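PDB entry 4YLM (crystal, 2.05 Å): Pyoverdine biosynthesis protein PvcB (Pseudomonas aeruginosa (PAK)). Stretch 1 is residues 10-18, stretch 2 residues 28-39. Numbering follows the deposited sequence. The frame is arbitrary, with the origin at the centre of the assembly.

Stretch 1 (10-18) QPVRLSPLR
Stretch 2 (28-39) GLLLEPGRPGMH

The strand of stretch 1 pairs antiparallel with residues 29-33 of stretch 2, the axes at 158° and 4.6 Å apart at closest approach. Stretch 2 enters at Gly-28 (phi/psi 92/148), where a CB would clash with Leu-17 CD2; Leu-17 (t, p) instead packs its CB 3.5 Å from Gly-28 C. Leu-29 (-146/137; t, p) begins the extended strand that runs to Pro-33, and its CD2 lies 4.3 Å from Leu-14 CD2. Leu-30 (t, p) pairs with Ser-15 through Leu-30 N to Ser-15 O (2.8 Å) and Ser-15 N to Leu-30 O (3.0 Å). Leu-31 (m, p) sits opposite Leu-14 (m, t) in a non-hydrogen-bonded pair, CG 3.5 Å from Leu-14 CD2, a buried apolar contact.

Glu-32 (m, t) shares the other face with Leu-30, Ser-15 and Arg-13. Its N reaches Arg-13 O (2.9 Å), and its O accepts from Arg-13 N (2.8 Å). Arg-13 (m, t, m) lays a guanidinium face over Glu-32 CB; the long salt bridge, Arg-13 NH1 to Glu-32 OE2 (3.7 Å), is purely electrostatic. A water joins Glu-32 OE2 to Ser-15 OG. Pro-33 O receives Arg-13 NH2 (3.0 Å) and NE (3.3 Å). At Gly-34 (-96/-4), a CB would strike Pro-11 O. A type II turn spans Arg-35 to Met-38; Met-38 (t, t, m) has its CE 4.0 Å from Pro-11 CG.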

# COMPACT_ATOMS: atom_id res chain seq x y z
N GLN A 10 7.24 -1.71 -7.82
CA GLN A 10 8.37 -1.17 -7.05
C GLN A 10 9.69 -1.49 -7.77
O GLN A 10 9.75 -2.44 -8.54
CB GLN A 10 8.37 -1.78 -5.64
CG GLN A 10 7.15 -1.38 -4.77
CD GLN A 10 7.18 0.08 -4.34
OE1 GLN A 10 8.25 0.69 -4.24
NE2 GLN A 10 6.00 0.64 -4.07
N PRO A 11 10.74 -0.70 -7.52
CA PRO A 11 12.02 -0.96 -8.21
C PRO A 11 12.81 -2.10 -7.57
O PRO A 11 13.85 -1.91 -6.92
CB PRO A 11 12.76 0.39 -8.10
CG PRO A 11 12.28 0.94 -6.76
CD PRO A 11 10.80 0.49 -6.64
N VAL A 12 12.28 -3.31 -7.73
CA VAL A 12 12.87 -4.50 -7.12
C VAL A 12 12.61 -5.71 -8.02
O VAL A 12 11.76 -5.65 -8.88
CB VAL A 12 12.19 -4.87 -5.78
CG1 VAL A 12 12.51 -3.87 -4.71
CG2 VAL A 12 10.67 -4.99 -5.98
N ARG A 13 13.36 -6.79 -7.82
CA ARG A 13 13.06 -8.04 -8.52
C ARG A 13 12.49 -8.97 -7.48
O ARG A 13 13.13 -9.19 -6.45
CB ARG A 13 14.34 -8.66 -9.10
CG ARG A 13 14.84 -8.03 -10.39
CD ARG A 13 16.28 -8.47 -10.69
NE ARG A 13 17.23 -7.86 -9.76
CZ ARG A 13 18.20 -8.51 -9.12
NH1 ARG A 13 18.37 -9.82 -9.30
NH2 ARG A 13 18.99 -7.85 -8.29
N LEU A 14 11.31 -9.52 -7.75
CA LEU A 14 10.67 -10.43 -6.82
C LEU A 14 10.70 -11.86 -7.33
O LEU A 14 10.58 -12.11 -8.53
CB LEU A 14 9.21 -10.03 -6.61
CG LEU A 14 8.91 -8.64 -6.06
CD1 LEU A 14 7.43 -8.51 -5.76
CD2 LEU A 14 9.70 -8.34 -4.83
N SER A 15 10.85 -12.81 -6.43
CA SER A 15 10.64 -14.20 -6.83
C SER A 15 10.30 -15.08 -5.64
O SER A 15 10.51 -14.70 -4.48
CB SER A 15 11.85 -14.72 -7.62
OG SER A 15 13.03 -14.61 -6.88
N PRO A 16 9.75 -16.27 -5.92
CA PRO A 16 9.40 -17.20 -4.84
C PRO A 16 10.63 -17.51 -3.98
O PRO A 16 11.73 -17.59 -4.50
CB PRO A 16 8.97 -18.47 -5.59
CG PRO A 16 8.62 -18.02 -6.97
CD PRO A 16 9.47 -16.82 -7.26
N LEU A 17 10.43 -17.63 -2.67
CA LEU A 17 11.49 -18.03 -1.76
C LEU A 17 11.76 -19.52 -1.94
O LEU A 17 10.81 -20.31 -1.99
CB LEU A 17 11.07 -17.77 -0.31
CG LEU A 17 12.17 -18.01 0.74
CD1 LEU A 17 13.30 -17.02 0.54
CD2 LEU A 17 11.61 -17.93 2.17
N ARG A 18 13.03 -19.89 -2.02
CA ARG A 18 13.45 -21.28 -2.15
C ARG A 18 14.65 -21.47 -1.25
O ARG A 18 15.47 -20.56 -1.12
CB ARG A 18 13.87 -21.56 -3.59
CG ARG A 18 12.75 -21.30 -4.60
CD ARG A 18 13.27 -21.33 -6.03
NE ARG A 18 13.93 -22.59 -6.33
N GLY A 28 6.68 -17.21 1.73
CA GLY A 28 7.99 -16.61 1.60
C GLY A 28 8.18 -15.89 0.27
O GLY A 28 7.62 -16.30 -0.74
N LEU A 29 8.97 -14.83 0.28
CA LEU A 29 9.23 -14.06 -0.93
C LEU A 29 10.65 -13.54 -0.90
O LEU A 29 11.14 -13.12 0.14
CB LEU A 29 8.23 -12.89 -1.02
CG LEU A 29 8.26 -12.02 -2.28
CD1 LEU A 29 7.70 -12.83 -3.45
CD2 LEU A 29 7.43 -10.75 -2.06
N LEU A 30 11.35 -13.62 -2.03
CA LEU A 30 12.69 -13.09 -2.15
C LEU A 30 12.60 -11.76 -2.86
O LEU A 30 11.98 -11.66 -3.92
CB LEU A 30 13.60 -14.03 -2.95
CG LEU A 30 14.99 -13.51 -3.35
CD1 LEU A 30 15.88 -13.22 -2.12
CD2 LEU A 30 15.72 -14.47 -4.32
N LEU A 31 13.23 -10.73 -2.29
CA LEU A 31 13.30 -9.42 -2.94
C LEU A 31 14.75 -9.08 -3.20
O LEU A 31 15.59 -9.27 -2.32
CB LEU A 31 12.71 -8.33 -2.04
CG LEU A 31 11.22 -8.40 -1.70
CD1 LEU A 31 11.03 -9.35 -0.56
CD2 LEU A 31 10.72 -7.01 -1.33
N GLU A 32 15.04 -8.56 -4.38
CA GLU A 32 16.40 -8.16 -4.70
C GLU A 32 16.38 -6.79 -5.35
O GLU A 32 15.39 -6.40 -5.97
CB GLU A 32 17.06 -9.20 -5.62
CG GLU A 32 17.11 -10.60 -5.00
CD GLU A 32 17.59 -11.64 -6.01
OE1 GLU A 32 18.79 -11.95 -6.00
OE2 GLU A 32 16.77 -12.10 -6.84
N PRO A 33 17.49 -6.05 -5.21
CA PRO A 33 17.54 -4.64 -5.62
C PRO A 33 17.29 -4.42 -7.11
O PRO A 33 17.76 -5.18 -7.95
CB PRO A 33 18.96 -4.21 -5.22
CG PRO A 33 19.75 -5.50 -5.03
CD PRO A 33 18.75 -6.50 -4.57
N GLY A 34 16.56 -3.36 -7.43
CA GLY A 34 16.27 -3.03 -8.81
C GLY A 34 17.23 -2.00 -9.39
O GLY A 34 17.14 -1.68 -10.58
N ARG A 35 18.13 -1.48 -8.56
CA ARG A 35 19.13 -0.51 -8.99
C ARG A 35 20.46 -0.79 -8.33
O ARG A 35 20.50 -1.24 -7.18
CB ARG A 35 18.72 0.93 -8.61
CG ARG A 35 17.46 1.45 -9.30
CD ARG A 35 17.26 2.96 -8.99
NE ARG A 35 16.95 3.21 -7.58
CZ ARG A 35 15.73 3.52 -7.13
NH1 ARG A 35 14.71 3.60 -7.98
NH2 ARG A 35 15.52 3.73 -5.83
N PRO A 36 21.56 -0.49 -9.03
CA PRO A 36 22.88 -0.64 -8.41
C PRO A 36 22.98 0.15 -7.11
O PRO A 36 22.60 1.32 -7.08
CB PRO A 36 23.82 -0.05 -9.47
CG PRO A 36 23.12 -0.29 -10.77
CD PRO A 36 21.64 -0.09 -10.44
N GLY A 37 23.45 -0.50 -6.05
CA GLY A 37 23.70 0.18 -4.78
C GLY A 37 22.46 0.45 -3.92
O GLY A 37 22.56 1.09 -2.87
N MET A 38 21.31 -0.05 -4.35
CA MET A 38 20.06 0.23 -3.62
C MET A 38 20.12 -0.21 -2.16
O MET A 38 20.66 -1.27 -1.83
CB MET A 38 18.87 -0.39 -4.34
CG MET A 38 17.53 -0.24 -3.62
SD MET A 38 16.19 -0.89 -4.65
CE MET A 38 16.16 0.30 -5.96
N HIS A 39 19.57 0.62 -1.28
CA HIS A 39 19.59 0.38 0.16
C HIS A 39 18.18 -0.06 0.56
O HIS A 39 17.22 0.32 -0.09
CB HIS A 39 19.95 1.71 0.83
CG HIS A 39 20.16 1.64 2.31
ND1 HIS A 39 19.11 1.54 3.20
CD2 HIS A 39 21.29 1.74 3.05
CE1 HIS A 39 19.60 1.54 4.43
NE2 HIS A 39 20.91 1.66 4.37
O HOH W 1 14.02 -11.90 -6.80
O HOH W 2 16.66 -12.44 -9.66